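Local structure of nicotinate-nucleotide--dimethylbenzimidazole phosphoribosyltransferase (Thermus thermophilus HB8, 1WX1) at residues A30-L44 / P313-A325. The protein probably catalyses the transfer of phosphoribose from nicotinate mononucleotide to 5,6-dimethylbenzimidazole, giving alpha-ribazole 5'-phosphate for cobalamin synthesis. Residues are numbered along the deposited sequence; the frame is centred on the assembly and turned at random.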
loop_
_atom_site.group_PDB
_atom_site.type_symbol
_atom_site.label_atom_id
_atom_site.label_comp_id
_atom_site.label_asym_id
_atom_site.label_seq_id
_atom_site.Cartn_x
_atom_site.Cartn_y
_atom_site.Cartn_z
ATOM N N ALA A 30 -8.922 -4.644 -9.814
ATOM C CA ALA A 30 -10.350 -4.899 -9.627
ATOM C C ALA A 30 -10.905 -5.779 -10.744
ATOM O O ALA A 30 -11.645 -6.735 -10.498
ATOM C CB ALA A 30 -11.119 -3.572 -9.579
ATOM N N LEU A 31 -10.552 -5.449 -11.983
ATOM C CA LEU A 31 -11.033 -6.215 -13.129
ATOM C C LEU A 31 -10.561 -7.661 -13.080
ATOM O O LEU A 31 -11.309 -8.580 -13.408
ATOM C CB LEU A 31 -10.563 -5.568 -14.428
ATOM C CG LEU A 31 -11.019 -4.124 -14.650
ATOM C CD1 LEU A 31 -10.422 -3.597 -15.955
ATOM C CD2 LEU A 31 -12.541 -4.068 -14.691
ATOM N N ARG A 32 -9.313 -7.867 -12.679
ATOM C CA ARG A 32 -8.789 -9.223 -12.600
ATOM C C ARG A 32 -9.520 -9.998 -11.510
ATOM O O ARG A 32 -9.881 -11.158 -11.700
ATOM C CB ARG A 32 -7.282 -9.199 -12.324
ATOM C CG ARG A 32 -6.455 -8.590 -13.448
ATOM C CD ARG A 32 -4.958 -8.721 -13.164
ATOM N NE ARG A 32 -4.572 -10.122 -13.034
ATOM C CZ ARG A 32 -3.514 -10.550 -12.349
ATOM N NH1 ARG A 32 -2.724 -9.681 -11.723
ATOM N NH2 ARG A 32 -3.255 -11.850 -12.282
ATOM N N LEU A 33 -9.748 -9.352 -10.372
ATOM C CA LEU A 33 -10.456 -9.993 -9.268
ATOM C C LEU A 33 -11.864 -10.398 -9.703
ATOM O O LEU A 33 -12.328 -11.502 -9.397
ATOM C CB LEU A 33 -10.522 -9.044 -8.067
ATOM C CG LEU A 33 -9.159 -8.779 -7.414
ATOM C CD1 LEU A 33 -9.284 -7.706 -6.338
ATOM C CD2 LEU A 33 -8.628 -10.093 -6.819
ATOM N N ALA A 34 -12.546 -9.507 -10.416
ATOM C CA ALA A 34 -13.893 -9.801 -10.893
ATOM C C ALA A 34 -13.882 -11.020 -11.805
ATOM O O ALA A 34 -14.721 -11.911 -11.674
ATOM C CB ALA A 34 -14.464 -8.593 -11.641
ATOM N N ALA A 35 -12.929 -11.057 -12.732
ATOM C CA ALA A 35 -12.818 -12.169 -13.668
ATOM C C ALA A 35 -12.501 -13.480 -12.951
ATOM O O ALA A 35 -13.024 -14.532 -13.317
ATOM C CB ALA A 35 -11.749 -11.867 -14.712
ATOM N N LEU A 36 -11.651 -13.415 -11.929
ATOM C CA LEU A 36 -11.285 -14.604 -11.165
ATOM C C LEU A 36 -12.465 -15.173 -10.392
ATOM O O LEU A 36 -12.658 -16.384 -10.355
ATOM C CB LEU A 36 -10.159 -14.291 -10.177
ATOM C CG LEU A 36 -8.751 -14.129 -10.741
ATOM C CD1 LEU A 36 -7.777 -13.881 -9.592
ATOM C CD2 LEU A 36 -8.358 -15.387 -11.509
ATOM N N GLN A 37 -13.248 -14.299 -9.769
ATOM C CA GLN A 37 -14.404 -14.741 -8.999
ATOM C C GLN A 37 -15.629 -14.986 -9.873
ATOM O O GLN A 37 -16.571 -15.659 -9.456
ATOM C CB GLN A 37 -14.767 -13.714 -7.933
ATOM C CG GLN A 37 -13.648 -13.369 -6.971
ATOM C CD GLN A 37 -14.164 -12.648 -5.742
ATOM O OE1 GLN A 37 -15.261 -12.082 -5.754
ATOM N NE2 GLN A 37 -13.376 -12.662 -4.671
ATOM N N GLY A 38 -15.620 -14.429 -11.079
ATOM C CA GLY A 38 -16.752 -14.599 -11.974
ATOM C C GLY A 38 -17.927 -13.747 -11.534
ATOM O O GLY A 38 -19.079 -14.120 -11.727
ATOM N N ARG A 39 -17.632 -12.592 -10.947
ATOM C CA ARG A 39 -18.662 -11.671 -10.466
ATOM C C ARG A 39 -18.237 -10.256 -10.840
ATOM O O ARG A 39 -17.091 -9.885 -10.625
ATOM C CB ARG A 39 -18.761 -11.746 -8.948
ATOM C CG ARG A 39 -18.585 -13.127 -8.394
ATOM C CD ARG A 39 -18.152 -13.051 -6.938
ATOM N NE ARG A 39 -19.239 -12.644 -6.063
ATOM C CZ ARG A 39 -19.149 -12.590 -4.732
ATOM N NH1 ARG A 39 -18.015 -12.941 -4.125
ATOM N NH2 ARG A 39 -20.149 -12.082 -4.009
ATOM N N VAL A 40 -19.160 -9.469 -11.381
ATOM C CA VAL A 40 -18.846 -8.097 -11.758
ATOM C C VAL A 40 -18.553 -7.263 -10.516
ATOM O O VAL A 40 -17.826 -6.273 -10.581
ATOM C CB VAL A 40 -19.997 -7.444 -12.557
ATOM C CG1 VAL A 40 -19.696 -5.976 -12.807
ATOM C CG2 VAL A 40 -20.171 -8.170 -13.883
ATOM N N LYS A 41 -19.118 -7.671 -9.384
ATOM C CA LYS A 41 -18.879 -6.981 -8.124
ATOM C C LYS A 41 -18.177 -7.958 -7.179
ATOM O O LYS A 41 -18.807 -8.590 -6.333
ATOM C CB LYS A 41 -20.196 -6.490 -7.513
ATOM C CG LYS A 41 -20.863 -5.376 -8.328
ATOM C CD LYS A 41 -22.065 -4.785 -7.605
ATOM C CE LYS A 41 -22.713 -3.679 -8.429
ATOM N NZ LYS A 41 -23.810 -2.990 -7.684
ATOM N N PRO A 42 -16.849 -8.083 -7.320
ATOM C CA PRO A 42 -16.045 -8.985 -6.491
ATOM C C PRO A 42 -16.096 -8.596 -5.025
ATOM O O PRO A 42 -16.287 -7.426 -4.684
ATOM C CB PRO A 42 -14.625 -8.832 -7.054
ATOM C CG PRO A 42 -14.788 -8.060 -8.338
ATOM C CD PRO A 42 -15.985 -7.197 -8.114
ATOM N N GLU A 43 -15.918 -9.589 -4.162
ATOM C CA GLU A 43 -15.913 -9.367 -2.726
ATOM C C GLU A 43 -14.800 -10.208 -2.104
ATOM O O GLU A 43 -14.628 -11.374 -2.449
ATOM C CB GLU A 43 -17.266 -9.753 -2.124
ATOM C CG GLU A 43 -18.433 -8.938 -2.680
ATOM C CD GLU A 43 -19.742 -9.216 -1.966
ATOM O OE1 GLU A 43 -19.815 -8.974 -0.741
ATOM O OE2 GLU A 43 -20.697 -9.672 -2.626
ATOM N N LEU A 44 -14.032 -9.593 -1.214
ATOM C CA LEU A 44 -12.942 -10.278 -0.537
ATOM C C LEU A 44 -13.100 -10.102 0.961
ATOM O O LEU A 44 -13.741 -9.161 1.427
ATOM C CB LEU A 44 -11.591 -9.711 -0.975
ATOM C CG LEU A 44 -11.141 -10.025 -2.403
ATOM C CD1 LEU A 44 -9.818 -9.310 -2.681
ATOM C CD2 LEU A 44 -10.980 -11.532 -2.576
ATOM N N PRO A 313 -4.844 -5.505 1.983
ATOM C CA PRO A 313 -5.865 -4.457 2.122
ATOM C C PRO A 313 -6.073 -3.718 0.795
ATOM O O PRO A 313 -7.170 -3.246 0.503
ATOM C CB PRO A 313 -5.289 -3.549 3.208
ATOM C CG PRO A 313 -4.487 -4.498 4.048
ATOM C CD PRO A 313 -3.793 -5.352 3.005
ATOM N N LEU A 314 -5.014 -3.616 -0.005
ATOM C CA LEU A 314 -5.124 -2.954 -1.302
ATOM C C LEU A 314 -5.986 -3.799 -2.231
ATOM O O LEU A 314 -6.786 -3.266 -2.999
ATOM C CB LEU A 314 -3.748 -2.745 -1.935
ATOM C CG LEU A 314 -2.828 -1.735 -1.256
ATOM C CD1 LEU A 314 -1.532 -1.626 -2.056
ATOM C CD2 LEU A 314 -3.522 -0.377 -1.182
ATOM N N LEU A 315 -5.827 -5.120 -2.164
ATOM C CA LEU A 315 -6.628 -5.995 -3.009
ATOM C C LEU A 315 -8.102 -5.878 -2.633
ATOM O O LEU A 315 -8.977 -5.880 -3.501
ATOM C CB LEU A 315 -6.171 -7.452 -2.872
ATOM C CG LEU A 315 -4.714 -7.724 -3.257
ATOM C CD1 LEU A 315 -4.425 -9.214 -3.160
ATOM C CD2 LEU A 315 -4.456 -7.235 -4.664
ATOM N N ARG A 316 -8.379 -5.774 -1.336
ATOM C CA ARG A 316 -9.761 -5.648 -0.870
ATOM C C ARG A 316 -10.350 -4.327 -1.351
ATOM O O ARG A 316 -11.493 -4.274 -1.803
ATOM C CB ARG A 316 -9.828 -5.714 0.661
ATOM C CG ARG A 316 -9.334 -7.027 1.243
ATOM C CD ARG A 316 -9.789 -7.210 2.678
ATOM N NE ARG A 316 -9.271 -8.452 3.245
ATOM C CZ ARG A 316 -8.145 -8.543 3.947
ATOM N NH1 ARG A 316 -7.418 -7.458 4.179
ATOM N NH2 ARG A 316 -7.738 -9.724 4.405
ATOM N N ALA A 317 -9.559 -3.264 -1.251
ATOM C CA ALA A 317 -9.996 -1.943 -1.692
ATOM C C ALA A 317 -10.314 -1.980 -3.181
ATOM O O ALA A 317 -11.320 -1.432 -3.627
ATOM C CB ALA A 317 -8.906 -0.918 -1.423
ATOM N N ALA A 318 -9.440 -2.623 -3.947
ATOM C CA ALA A 318 -9.624 -2.737 -5.386
ATOM C C ALA A 318 -10.958 -3.414 -5.708
ATOM O O ALA A 318 -11.699 -2.962 -6.580
ATOM C CB ALA A 318 -8.468 -3.530 -5.996
ATOM N N ALA A 319 -11.264 -4.494 -4.999
ATOM C CA ALA A 319 -12.515 -5.213 -5.227
ATOM C C ALA A 319 -13.731 -4.313 -4.997
ATOM O O ALA A 319 -14.715 -4.394 -5.731
ATOM C CB ALA A 319 -12.589 -6.437 -4.314
ATOM N N ARG A 320 -13.654 -3.450 -3.985
ATOM C CA ARG A 320 -14.753 -2.543 -3.657
ATOM C C ARG A 320 -15.000 -1.454 -4.706
ATOM O O ARG A 320 -16.077 -0.859 -4.743
ATOM C CB ARG A 320 -14.506 -1.875 -2.301
ATOM C CG ARG A 320 -14.435 -2.841 -1.121
ATOM C CD ARG A 320 -15.699 -3.683 -1.007
ATOM N NE ARG A 320 -16.913 -2.867 -0.943
ATOM C CZ ARG A 320 -18.134 -3.363 -0.754
ATOM N NH1 ARG A 320 -18.303 -4.671 -0.604
ATOM N NH2 ARG A 320 -19.187 -2.553 -0.717
ATOM N N ILE A 321 -14.012 -1.181 -5.552
ATOM C CA ILE A 321 -14.185 -0.154 -6.578
ATOM C C ILE A 321 -15.427 -0.431 -7.414
ATOM O O ILE A 321 -16.206 0.476 -7.704
ATOM C CB ILE A 321 -12.964 -0.075 -7.531
ATOM C CG1 ILE A 321 -11.743 0.445 -6.774
ATOM C CG2 ILE A 321 -13.279 0.850 -8.704
ATOM C CD1 ILE A 321 -10.457 0.420 -7.585
ATOM N N LEU A 322 -15.611 -1.692 -7.789
ATOM C CA LEU A 322 -16.746 -2.089 -8.611
ATOM C C LEU A 322 -18.081 -2.010 -7.871
ATOM O O LEU A 322 -19.141 -2.188 -8.467
ATOM C CB LEU A 322 -16.507 -3.493 -9.176
ATOM C CG LEU A 322 -15.442 -3.500 -10.286
ATOM C CD1 LEU A 322 -14.883 -4.898 -10.499
ATOM C CD2 LEU A 322 -16.059 -2.959 -11.569
ATOM N N HIS A 323 -18.021 -1.731 -6.573
ATOM C CA HIS A 323 -19.226 -1.596 -5.769
ATOM C C HIS A 323 -19.660 -0.127 -5.738
ATOM O O HIS A 323 -20.691 0.217 -5.158
ATOM C CB HIS A 323 -18.977 -2.119 -4.354
ATOM C CG HIS A 323 -18.822 -3.608 -4.288
ATOM N ND1 HIS A 323 -19.834 -4.442 -3.847
ATOM C CD2 HIS A 323 -17.798 -4.415 -4.637
ATOM C CE1 HIS A 323 -19.431 -5.695 -3.928
ATOM N NE2 HIS A 323 -18.200 -5.713 -4.405
ATOM N N MET A 324 -18.864 0.737 -6.360
ATOM C CA MET A 324 -19.196 2.156 -6.432
ATOM C C MET A 324 -20.432 2.281 -7.312
ATOM O O MET A 324 -20.777 1.355 -8.048
ATOM C CB MET A 324 -18.075 2.958 -7.094
ATOM C CG MET A 324 -16.854 3.220 -6.240
ATOM S SD MET A 324 -15.561 3.967 -7.249
ATOM C CE MET A 324 -16.305 5.564 -7.639
ATOM N N ALA A 325 -21.091 3.430 -7.241
ATOM C CA ALA A 325 -22.267 3.672 -8.066
ATOM C C ALA A 325 -21.791 4.198 -9.415
ATOM O O ALA A 325 -20.725 4.818 -9.503
ATOM C CB ALA A 325 -23.165 4.701 -7.401
HETATM O O HOH W 1 -22.853 -1.474 -5.380
HETATM O O HOH W 2 -13.029 -6.345 -0.817
HETATM O O HOH W 3 -15.998 -6.937 -0.431
#
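His323 NE2 donates a short hydrogen bond to Pro42 O, 2.6 Å long. The oxygen lies close to the ring plane, but the donor sits 39° out of the carbonyl plane. The imidazole is packed on both faces. Lys41 CB makes a CH-pi contact with one, 4.0 Å from the centroid, and the Arg320 guanidinium covers the other. Glu43 CG meets the ring edge at CE1. Replacing His323 by alanine is likely to leave Pro42 O without this donor and Arg320 without the ring that covers its guanidinium face. Beneath, with CG anti to the carbonyl carbon (chi1 -73°), Leu322 brings CD1 against Pro42 CD at a tight 3.5 Å and against Ala34 CB. Leu322 buries Val40 O, which finds no polar partner. Further along, Leu33 CD1 and Leu44 CD1 both reach Leu315 O and Ala319 CB. Ala30 CB presses on Ala318 O at 3.1 Å. The small Ala30, Ala318 and Ala319 are consistent with the 8.4 Å approach of the axes of helix segments 30-37 and 313-321. Arg320 NH2 is hydrogen-bonded to Gln87 OE1 of the second subunit. Helix 24-37 and its following loop thus meet helix 306-321 and the type I turn Ile321-Met324 in a near-perpendicular helix-helix packing, crossing at -81°.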